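Local atomic coordinates of pyridine nucleotide-disulphide oxidoreductase dimerisation region (PDB entry 6KYY), a protein that acts as a hypochlorous acid-induced, FAD-containing flavoprotein disulfide reductase of Escherichia coli, binds copper(II) and is probably involved in resistance to reactive chlorine stress. Residues 350-355 with 385-389; 345-349 with 410-414; 181-186 with 216-221. One frame throughout, in Å; residues are numbered along the deposited sequence.

Interaction 1 of 3, residues 350-355 with 385-389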
# COMPACT_ATOMS: atom_id res chain seq x y z
N MET B 350 13.11 -2.48 -16.73
CA MET B 350 12.98 -1.92 -18.06
C MET B 350 11.55 -2.02 -18.57
O MET B 350 10.77 -2.88 -18.14
CB MET B 350 13.92 -2.61 -19.05
CG MET B 350 14.14 -4.10 -18.81
SD MET B 350 15.36 -4.76 -19.96
CE MET B 350 16.13 -6.03 -18.96
N THR B 351 11.21 -1.12 -19.49
CA THR B 351 9.92 -1.15 -20.16
C THR B 351 9.87 -2.30 -21.16
O THR B 351 10.87 -2.97 -21.43
CB THR B 351 9.66 0.18 -20.87
OG1 THR B 351 10.74 0.45 -21.77
CG2 THR B 351 9.55 1.31 -19.87
N GLU B 352 8.68 -2.52 -21.72
CA GLU B 352 8.56 -3.49 -22.80
C GLU B 352 9.34 -3.04 -24.03
O GLU B 352 9.90 -3.88 -24.75
CB GLU B 352 7.09 -3.73 -23.16
CG GLU B 352 6.87 -4.86 -24.15
CD GLU B 352 5.46 -4.89 -24.70
OE1 GLU B 352 4.57 -4.25 -24.10
OE2 GLU B 352 5.25 -5.55 -25.74
N GLU B 353 9.40 -1.73 -24.28
CA GLU B 353 10.17 -1.21 -25.41
C GLU B 353 11.62 -1.66 -25.34
O GLU B 353 12.17 -2.17 -26.32
CB GLU B 353 10.07 0.31 -25.44
CG GLU B 353 8.81 0.85 -26.09
CD GLU B 353 8.94 1.01 -27.59
OE1 GLU B 353 10.08 1.03 -28.09
OE2 GLU B 353 7.89 1.10 -28.27
N GLN B 354 12.26 -1.48 -24.18
CA GLN B 354 13.65 -1.88 -24.04
C GLN B 354 13.80 -3.40 -24.04
O GLN B 354 14.77 -3.93 -24.59
CB GLN B 354 14.25 -1.30 -22.75
CG GLN B 354 13.86 0.14 -22.48
CD GLN B 354 14.17 0.56 -21.06
OE1 GLN B 354 15.12 0.08 -20.45
NE2 GLN B 354 13.36 1.47 -20.52
N ALA B 355 12.85 -4.11 -23.43
CA ALA B 355 12.92 -5.57 -23.40
C ALA B 355 12.77 -6.17 -24.79
O ALA B 355 13.39 -7.19 -25.10
CB ALA B 355 11.86 -6.13 -22.46
N LEU B 385 -1.99 -3.59 -15.13
CA LEU B 385 -0.76 -4.20 -14.65
C LEU B 385 -0.07 -4.91 -15.81
O LEU B 385 -0.73 -5.53 -16.65
CB LEU B 385 -1.02 -5.21 -13.53
CG LEU B 385 -1.74 -4.71 -12.28
CD1 LEU B 385 -1.59 -5.71 -11.15
CD2 LEU B 385 -1.21 -3.35 -11.87
N LYS B 386 1.26 -4.80 -15.87
CA LYS B 386 2.03 -5.52 -16.86
C LYS B 386 3.45 -5.67 -16.37
O LYS B 386 4.00 -4.77 -15.73
CB LYS B 386 2.00 -4.82 -18.23
CG LYS B 386 2.79 -3.52 -18.28
CD LYS B 386 2.92 -2.99 -19.69
CE LYS B 386 3.83 -3.87 -20.53
NZ LYS B 386 3.98 -3.33 -21.90
N ALA B 387 4.04 -6.83 -16.64
CA ALA B 387 5.43 -7.10 -16.31
C ALA B 387 6.04 -7.94 -17.42
O ALA B 387 5.34 -8.46 -18.29
CB ALA B 387 5.57 -7.80 -14.95
N ILE B 388 7.36 -8.07 -17.38
CA ILE B 388 8.12 -8.74 -18.44
C ILE B 388 8.92 -9.87 -17.80
O ILE B 388 9.70 -9.63 -16.87
CB ILE B 388 9.03 -7.76 -19.18
CG1 ILE B 388 8.22 -6.57 -19.69
CG2 ILE B 388 9.72 -8.46 -20.35
CD1 ILE B 388 8.98 -5.27 -19.68
N VAL B 389 8.72 -11.08 -18.30
CA VAL B 389 9.40 -12.27 -17.81
C VAL B 389 10.42 -12.70 -18.86
O VAL B 389 10.12 -12.72 -20.06
CB VAL B 389 8.41 -13.41 -17.52
CG1 VAL B 389 9.15 -14.66 -17.05
CG2 VAL B 389 7.38 -12.96 -16.50

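Interaction 2 of 3, residues 345-349 with 410-414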
# COMPACT_ATOMS: atom_id res chain seq x y z
N LEU B 345 1.23 5.61 -10.96
CA LEU B 345 2.01 4.78 -11.88
C LEU B 345 3.36 4.48 -11.24
O LEU B 345 4.19 5.38 -11.09
CB LEU B 345 2.19 5.49 -13.22
CG LEU B 345 2.92 4.79 -14.38
CD1 LEU B 345 4.42 5.06 -14.36
CD2 LEU B 345 2.63 3.29 -14.39
N SER B 346 3.57 3.22 -10.87
CA SER B 346 4.82 2.78 -10.25
C SER B 346 5.56 1.85 -11.20
O SER B 346 4.95 1.09 -11.96
CB SER B 346 4.55 2.07 -8.92
OG SER B 346 4.05 2.99 -7.97
N ARG B 347 6.89 1.91 -11.15
CA ARG B 347 7.71 1.23 -12.15
C ARG B 347 9.03 0.77 -11.55
O ARG B 347 9.57 1.40 -10.63
CB ARG B 347 7.97 2.14 -13.35
CG ARG B 347 6.83 2.20 -14.35
CD ARG B 347 7.26 1.62 -15.68
NE ARG B 347 8.44 2.31 -16.20
CZ ARG B 347 9.59 1.70 -16.48
NH1 ARG B 347 9.72 0.40 -16.30
NH2 ARG B 347 10.61 2.41 -16.95
N VAL B 348 9.55 -0.33 -12.09
CA VAL B 348 10.89 -0.81 -11.78
C VAL B 348 11.34 -1.65 -12.96
O VAL B 348 10.51 -2.25 -13.66
CB VAL B 348 10.92 -1.61 -10.45
CG1 VAL B 348 10.12 -2.90 -10.58
CG2 VAL B 348 12.35 -1.90 -10.02
N GLY B 349 12.64 -1.69 -13.20
CA GLY B 349 13.16 -2.44 -14.32
C GLY B 349 12.87 -1.74 -15.65
O GLY B 349 12.45 -0.59 -15.71
N ILE B 410 4.92 -2.00 -5.55
CA ILE B 410 6.07 -1.96 -6.44
C ILE B 410 7.34 -2.33 -5.68
O ILE B 410 8.30 -2.85 -6.26
CB ILE B 410 6.19 -0.58 -7.12
CG1 ILE B 410 7.22 -0.62 -8.25
CG2 ILE B 410 6.54 0.50 -6.10
CD1 ILE B 410 6.79 -1.44 -9.44
N ASN B 411 7.37 -2.07 -4.37
CA ASN B 411 8.49 -2.50 -3.55
C ASN B 411 8.54 -4.01 -3.39
O ASN B 411 9.61 -4.56 -3.10
CB ASN B 411 8.43 -1.82 -2.17
CG ASN B 411 8.38 -0.31 -2.27
OD1 ASN B 411 9.34 0.33 -2.69
ND2 ASN B 411 7.26 0.27 -1.87
N ILE B 412 7.40 -4.70 -3.56
CA ILE B 412 7.41 -6.16 -3.55
C ILE B 412 8.08 -6.69 -4.81
O ILE B 412 8.87 -7.64 -4.76
CB ILE B 412 5.98 -6.71 -3.40
CG1 ILE B 412 5.35 -6.24 -2.09
CG2 ILE B 412 5.98 -8.23 -3.47
CD1 ILE B 412 4.02 -6.88 -1.79
N VAL B 413 7.76 -6.10 -5.97
CA VAL B 413 8.36 -6.54 -7.22
C VAL B 413 9.86 -6.27 -7.22
O VAL B 413 10.65 -7.11 -7.67
CB VAL B 413 7.66 -5.85 -8.41
CG1 VAL B 413 8.31 -6.26 -9.72
CG2 VAL B 413 6.18 -6.18 -8.41
N LYS B 414 10.27 -5.11 -6.72
CA LYS B 414 11.70 -4.80 -6.64
C LYS B 414 12.43 -5.75 -5.72
O LYS B 414 13.63 -6.01 -5.90
CB LYS B 414 11.89 -3.35 -6.17
CG LYS B 414 13.32 -2.86 -6.24
CD LYS B 414 13.80 -2.39 -4.88
CE LYS B 414 14.98 -1.45 -5.01
NZ LYS B 414 15.98 -1.98 -5.98

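Interaction 3 of 3, residues 181-186 with 216-221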
# COMPACT_ATOMS: atom_id res chain seq x y z
N ALA B 181 -1.37 17.56 -12.98
CA ALA B 181 -2.53 17.49 -13.85
C ALA B 181 -3.70 16.80 -13.15
O ALA B 181 -4.81 17.34 -13.10
CB ALA B 181 -2.17 16.76 -15.15
N SER B 182 -3.46 15.61 -12.61
CA SER B 182 -4.53 14.88 -11.92
C SER B 182 -4.96 15.60 -10.65
O SER B 182 -6.16 15.66 -10.34
CB SER B 182 -4.08 13.46 -11.59
OG SER B 182 -3.26 12.93 -12.61
N MET B 183 -4.01 16.17 -9.91
CA MET B 183 -4.33 16.78 -8.62
C MET B 183 -5.32 17.92 -8.78
O MET B 183 -6.29 18.03 -8.01
CB MET B 183 -3.05 17.28 -7.94
CG MET B 183 -3.30 18.00 -6.63
SD MET B 183 -2.11 19.31 -6.30
CE MET B 183 -0.61 18.35 -6.13
N PHE B 184 -5.11 18.79 -9.77
CA PHE B 184 -6.01 19.92 -9.95
C PHE B 184 -7.26 19.54 -10.72
O PHE B 184 -8.34 20.10 -10.47
CB PHE B 184 -5.27 21.07 -10.64
CG PHE B 184 -4.41 21.88 -9.70
CD1 PHE B 184 -3.20 21.38 -9.25
CD2 PHE B 184 -4.82 23.13 -9.27
CE1 PHE B 184 -2.41 22.12 -8.39
CE2 PHE B 184 -4.04 23.87 -8.40
CZ PHE B 184 -2.83 23.37 -7.96
N ALA B 185 -7.16 18.59 -11.65
CA ALA B 185 -8.35 18.08 -12.32
C ALA B 185 -9.23 17.30 -11.35
O ALA B 185 -10.45 17.20 -11.57
CB ALA B 185 -7.97 17.20 -13.51
N ASN B 186 -8.65 16.75 -10.29
CA ASN B 186 -9.45 16.14 -9.24
C ASN B 186 -10.19 17.19 -8.42
O ASN B 186 -11.32 16.97 -7.98
CB ASN B 186 -8.56 15.29 -8.33
CG ASN B 186 -8.42 13.86 -8.82
OD1 ASN B 186 -9.22 13.38 -9.61
ND2 ASN B 186 -7.39 13.17 -8.33
N LEU B 216 -6.42 10.67 -17.83
CA LEU B 216 -6.38 12.12 -17.68
C LEU B 216 -7.39 12.82 -18.59
O LEU B 216 -7.93 13.86 -18.21
CB LEU B 216 -4.97 12.63 -17.97
CG LEU B 216 -3.90 12.35 -16.91
CD1 LEU B 216 -2.55 12.91 -17.34
CD2 LEU B 216 -4.32 12.93 -15.58
N ARG B 217 -7.65 12.26 -19.77
CA ARG B 217 -8.56 12.92 -20.71
C ARG B 217 -9.99 12.91 -20.19
O ARG B 217 -10.70 13.92 -20.29
CB ARG B 217 -8.49 12.25 -22.08
CG ARG B 217 -9.45 12.84 -23.10
CD ARG B 217 -9.55 11.99 -24.35
NE ARG B 217 -8.28 11.37 -24.70
CZ ARG B 217 -8.12 10.07 -24.91
NH1 ARG B 217 -9.15 9.24 -24.81
NH2 ARG B 217 -6.92 9.59 -25.23
N ASP B 218 -10.44 11.78 -19.63
CA ASP B 218 -11.80 11.69 -19.12
C ASP B 218 -12.04 12.58 -17.91
O ASP B 218 -13.19 12.87 -17.58
CB ASP B 218 -12.14 10.23 -18.79
CG ASP B 218 -12.01 9.32 -19.99
OD1 ASP B 218 -11.71 8.12 -19.80
OD2 ASP B 218 -12.20 9.80 -21.13
N GLN B 219 -10.97 13.01 -17.24
CA GLN B 219 -11.07 13.98 -16.16
C GLN B 219 -11.02 15.41 -16.66
O GLN B 219 -11.14 16.34 -15.85
CB GLN B 219 -9.96 13.75 -15.13
CG GLN B 219 -10.37 12.91 -13.93
CD GLN B 219 -9.29 12.82 -12.88
OE1 GLN B 219 -9.29 11.92 -12.04
NE2 GLN B 219 -8.36 13.76 -12.91
N GLY B 220 -10.84 15.62 -17.96
CA GLY B 220 -10.83 16.94 -18.55
C GLY B 220 -9.47 17.49 -18.92
O GLY B 220 -9.39 18.63 -19.39
N VAL B 221 -8.40 16.72 -18.74
CA VAL B 221 -7.05 17.20 -19.03
C VAL B 221 -6.79 17.10 -20.52
O VAL B 221 -6.94 16.03 -21.13
CB VAL B 221 -6.01 16.41 -18.23
CG1 VAL B 221 -4.60 16.89 -18.57
CG2 VAL B 221 -6.27 16.53 -16.74

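Interaction 1 of 3, residues 350-355 with 385-389
This is a helix-on-sheet contact with a salt bridge at one end, in which the first turn of helix 352-358 lies over strand 384-390 of the antiparallel sheet in the dimerisation domain. The CA atoms come nearest at Glu352 and Ile388, 6.8 Å apart. Ile388 points toward the helix and supplies the largest share of the covered surface: its CD1 sits 3.4 Å from Met350 O, 3.4 Å from Thr351 C and 3.4 Å from Glu352 N, so the methyl presses on backbone where the loop turns into helix. Ile388 CG2 meets Ala355 CB at 3.8 Å, one turn further on. Thr351 is the N-cap, and its OG1 accepts a weak capping bond from Gln354 N at 3.4 Å. Two residues before Ile388, and thus on the same sheet face, Lys386 reaches Glu352 in a very short salt bridge, NZ to OE1 2.5 Å. Each charge has a second partner: Glu352 also pairs with Arg356, and Lys386 with Asp207. Asp205 accepts from the backbone N of Glu352 and of Glu353 at the helix start. Lys386 NZ thus lies between the carboxylates of Glu352 and Asp207, which come close to each other, so its positive charge offsets their repulsion.

Interaction 2 of 3, residues 345-349 with 410-414
Strand 345-349 runs almost parallel to helix segment 410-414: the short axes differ by 5° in direction and approach to 8.5 Å. Ser346 is the first residue to make contact; it points toward the helix, its CA 6.2 Å from that of Ile410, and its CB lies 3.6 Å from Ile410 CB. Its hydroxyl is engaged away from the helix segment, in a hydrogen bond with Ser338 OG. Arg347 turns its CB away, as the alternation of a strand demands, yet its backbone remains part of the contact, with Arg347 N 3.8 Å from Ile410 CD1. The guanidinium runs forward along its own strand, Arg347 NH1 donating to Gly349 O at 3.0 Å, while NE forms a salt bridge with Glu204. Val348 faces the helix again and buries nearly as much surface as Ile410. Val348 CG1 touches Ile410 CD1 at 3.8 Å and Val413 CG1 at 3.9 Å, and Val348 CG2 lies 4.0 Å from Lys414 CG. The valine thus meets successive turns of the helix, residues 410 and 413-414. Lys414 contributes only aliphatic carbon here, for its NZ pairs with Asp418. No hydrogen bond crosses the interface, which is apolar packing. In the sheet, strand 345-349 lies between strands 337-339 and 396-402, and Ile410 and Val413 also rest on the latter. Beyond the helix comes the second subunit: Asn411 bonds Thr432 of that subunit and Ile412 packs on its counterpart there, so helix 406-418 is sandwiched between the sheet and the dimer interface.

Interaction 3 of 3, residues 181-186 with 216-221
Small residues on one helix make the hollow here, and larger side chains at the end of the next fill it. Ala181 and Ala185, one turn apart on helix 175-186, both point toward segment 216-221. Val221 projects into the shallow depression they leave: its CG2 meets Ala185 CB at 3.7 Å and its CG1 meets Ala181 CB at 4.2 Å. Beside it Leu216 brings CD2 to 3.2 Å from Ser182 OG and 4.4 Å from Ala181 CB. Gln219 stretches over the far end, its amide group covering Ala185 and reaching the side chain of Asn186. These three side chains come from the last helical turn and the residues just after it, brought together because helix 206-218 ends in a Schellman motif: Val221 N bonds Leu216 O at 2.9 Å and Gly220 N bonds Arg217 O at 2.9 Å. At Gly220, phi 104°, a side chain would run into the preceding carbonyl O. The chain then enters strand 221-224, so the contact joins two crossover helices of a parallel, Rossmann-like sheet. Chemically the interface grades from methyl packing to amide side chains at its outer end; the alanine and valine methyls let the two helices pack closely beside strand 190-194.

Overall arrangement
Along the chain, interaction 3 closes before the other two open, and it joins two helices flanking the parallel sheet of the nucleotide-disulphide oxidoreductase region, its centre about 26 Å from that of interaction 1 and about 24 Å from that of interaction 2. Interactions 1 and 2 share the dimerisation domain, with centres about 11 Å apart; both of the former's segments lie between those of the latter in sequence. They cover opposite faces of one antiparallel sheet: helix 406-418 on the face turned to the partner subunit, helix 352-358 on the other. Although interaction 3 touches neither, Glu204, Asp205 and Asp207, at or just before the start of its helix 206-218, bond respectively to Arg347, the backbone N of Glu352 and Lys386, tying the two domains together.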